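Side-chain contact in ADP-ribosylglycohydrolase (Thermus thermophilus, PDB 2YZV), which belongs to the ADP-ribosylglycohydrolase family and has an all-alpha fold with bound magnesium ions: residues Asp237-Glu240 against Gly241-Ala245. Residues are numbered along the deposited sequence; the frame is centred on the assembly and turned at random.
Sequences DFEE and GMRLA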
ATOM      1  N   ASP A 237      14.597   3.021  11.148  1.00 16.42           N
ATOM      2  CA  ASP A 237      14.528   4.001  10.075  1.00 16.28           C
ATOM      3  C   ASP A 237      13.875   3.329   8.873  1.00 15.75           C
ATOM      4  O   ASP A 237      13.604   2.129   8.905  1.00 14.46           O
ATOM      5  CB  ASP A 237      15.922   4.542   9.712  1.00 18.55           C
ATOM      6  CG  ASP A 237      16.932   3.448   9.447  1.00 22.17           C
ATOM      7  OD1 ASP A 237      16.652   2.550   8.629  1.00 21.95           O
ATOM      8  OD2 ASP A 237      18.024   3.493  10.054  1.00 26.50           O
ATOM      9  N   PHE A 238      13.612   4.098   7.823  1.00 14.55           N
ATOM     10  CA  PHE A 238      12.961   3.548   6.639  1.00 13.75           C
ATOM     11  C   PHE A 238      13.689   2.331   6.073  1.00 14.75           C
ATOM     12  O   PHE A 238      13.089   1.274   5.847  1.00 14.39           O
ATOM     13  CB  PHE A 238      12.857   4.613   5.547  1.00 12.50           C
ATOM     14  CG  PHE A 238      12.026   4.188   4.370  1.00 11.29           C
ATOM     15  CD1 PHE A 238      10.673   4.504   4.311  1.00 10.62           C
ATOM     16  CD2 PHE A 238      12.593   3.457   3.329  1.00 12.02           C
ATOM     17  CE1 PHE A 238       9.890   4.101   3.234  1.00 11.18           C
ATOM     18  CE2 PHE A 238      11.822   3.045   2.247  1.00 12.48           C
ATOM     19  CZ  PHE A 238      10.465   3.368   2.198  1.00 11.45           C
ATOM     20  N   GLU A 239      14.986   2.485   5.841  1.00 14.79           N
ATOM     21  CA  GLU A 239      15.799   1.416   5.278  1.00 15.62           C
ATOM     22  C   GLU A 239      15.770   0.121   6.086  1.00 15.23           C
ATOM     23  O   GLU A 239      15.521  -0.955   5.539  1.00 13.81           O
ATOM     24  CB  GLU A 239      17.248   1.891   5.123  1.00 18.40           C
ATOM     25  CG  GLU A 239      18.155   0.899   4.416  1.00 22.49           C
ATOM     26  CD  GLU A 239      19.538   1.462   4.154  1.00 26.11           C
ATOM     27  OE1 GLU A 239      20.334   0.791   3.466  1.00 29.23           O
ATOM     28  OE2 GLU A 239      19.831   2.574   4.640  1.00 29.92           O
ATOM     29  N   GLU A 240      16.017   0.217   7.388  1.00 14.46           N
ATOM     30  CA  GLU A 240      16.029  -0.980   8.221  1.00 15.05           C
ATOM     31  C   GLU A 240      14.686  -1.704   8.227  1.00 14.06           C
ATOM     32  O   GLU A 240      14.635  -2.934   8.120  1.00 14.27           O
ATOM     33  CB  GLU A 240      16.440  -0.636   9.655  1.00 17.97           C
ATOM     34  CG  GLU A 240      16.518  -1.857  10.554  1.00 19.65           C
ATOM     35  CD  GLU A 240      17.124  -1.560  11.909  1.00 22.76           C
ATOM     36  OE1 GLU A 240      16.647  -0.630  12.588  1.00 20.26           O
ATOM     37  OE2 GLU A 240      18.080  -2.267  12.294  1.00 29.01           O
ATOM     38  N   GLY A 241      13.604  -0.941   8.350  1.00 12.51           N
ATOM     39  CA  GLY A 241      12.282  -1.540   8.354  1.00 12.13           C
ATOM     40  C   GLY A 241      11.957  -2.166   7.009  1.00 10.14           C
ATOM     41  O   GLY A 241      11.353  -3.235   6.947  1.00 10.47           O
ATOM     42  N   MET A 242      12.359  -1.508   5.928  1.00  9.57           N
ATOM     43  CA  MET A 242      12.096  -2.039   4.593  1.00  8.27           C
ATOM     44  C   MET A 242      12.805  -3.372   4.384  1.00  8.86           C
ATOM     45  O   MET A 242      12.229  -4.309   3.822  1.00  8.55           O
ATOM     46  CB  MET A 242      12.537  -1.050   3.517  1.00  8.33           C
ATOM     47  CG  MET A 242      12.264  -1.537   2.093  1.00  8.62           C
ATOM     48  SD  MET A 242      10.503  -1.844   1.755  1.00 10.07           S
ATOM     49  CE  MET A 242       9.918  -0.166   1.563  1.00  9.50           C
ATOM     50  N   ARG A 243      14.057  -3.464   4.825  1.00 10.34           N
ATOM     51  CA  ARG A 243      14.787  -4.719   4.677  1.00 10.15           C
ATOM     52  C   ARG A 243      14.126  -5.820   5.502  1.00  9.87           C
ATOM     53  O   ARG A 243      14.065  -6.967   5.072  1.00 10.00           O
ATOM     54  CB  ARG A 243      16.255  -4.535   5.074  1.00 13.16           C
ATOM     55  CG  ARG A 243      17.046  -3.808   4.004  1.00 15.41           C
ATOM     56  CD  ARG A 243      18.433  -3.428   4.467  1.00 20.48           C
ATOM     57  NE  ARG A 243      19.178  -2.778   3.393  1.00 25.47           N
ATOM     58  CZ  ARG A 243      20.293  -2.079   3.573  1.00 28.03           C
ATOM     59  NH1 ARG A 243      20.794  -1.930   4.793  1.00 28.42           N
ATOM     60  NH2 ARG A 243      20.911  -1.535   2.533  1.00 28.55           N
ATOM     61  N   LEU A 244      13.620  -5.478   6.684  1.00 10.12           N
ATOM     62  CA  LEU A 244      12.948  -6.480   7.503  1.00 10.36           C
ATOM     63  C   LEU A 244      11.715  -6.986   6.768  1.00  9.82           C
ATOM     64  O   LEU A 244      11.451  -8.186   6.723  1.00 11.65           O
ATOM     65  CB  LEU A 244      12.516  -5.893   8.852  1.00 10.97           C
ATOM     66  CG  LEU A 244      13.610  -5.619   9.883  1.00 12.12           C
ATOM     67  CD1 LEU A 244      12.961  -5.098  11.162  1.00 13.16           C
ATOM     68  CD2 LEU A 244      14.391  -6.894  10.164  1.00 12.99           C
ATOM     69  N   ALA A 245      10.967  -6.061   6.178  1.00 10.11           N
ATOM     70  CA  ALA A 245       9.750  -6.424   5.468  1.00  9.68           C
ATOM     71  C   ALA A 245       9.966  -7.331   4.266  1.00 10.33           C
ATOM     72  O   ALA A 245       9.332  -8.380   4.150  1.00  9.95           O
ATOM     73  CB  ALA A 245       9.007  -5.162   5.029  1.00  9.48           C
TER
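Over one face of the R243 guanidinium lies the carboxylate of E239, its CD 3.4 Å above the plane and displaced toward the edge of the group, while the ring of F238 is met obliquely by the methyl CE of M242. Both are i/i+4 pairs on the first turns of the N-capped helix 238-246. The carboxylate and guanidinium planes stand 63° apart, so the salt bridge is not the flat two-pronged kind; E239 OE1 is modelled 2.6 Å from R243 NH2, although that oxygen is too close to a neighbour in the model, which makes its position doubtful. E239 suits this site because its extended chain, with CG anti to the backbone N (chi1 -174°), runs alongside the arginine. R275 also pairs with E239, and E41 with R243, which ties the helix to other parts of the chain.

On the buried side, M242 bends at its second and third torsions, which carries its flexible thioether end to F238, with M242 CE 3.6 Å from F238 CZ. W276 and helix 252-267 pack against both side chains. G241, without a side chain, sits buried in the first turn, and its N donates to D237 O, opening the ladder of helical bonds. E240 turns its carboxylate to R236 outside the helix. Aspartate is a classic N-cap: the short carboxylate of D237 folds over the helix start, where D237 OD1 accepts from E240 N at 2.7 Å, with an N-H...O angle of 173°.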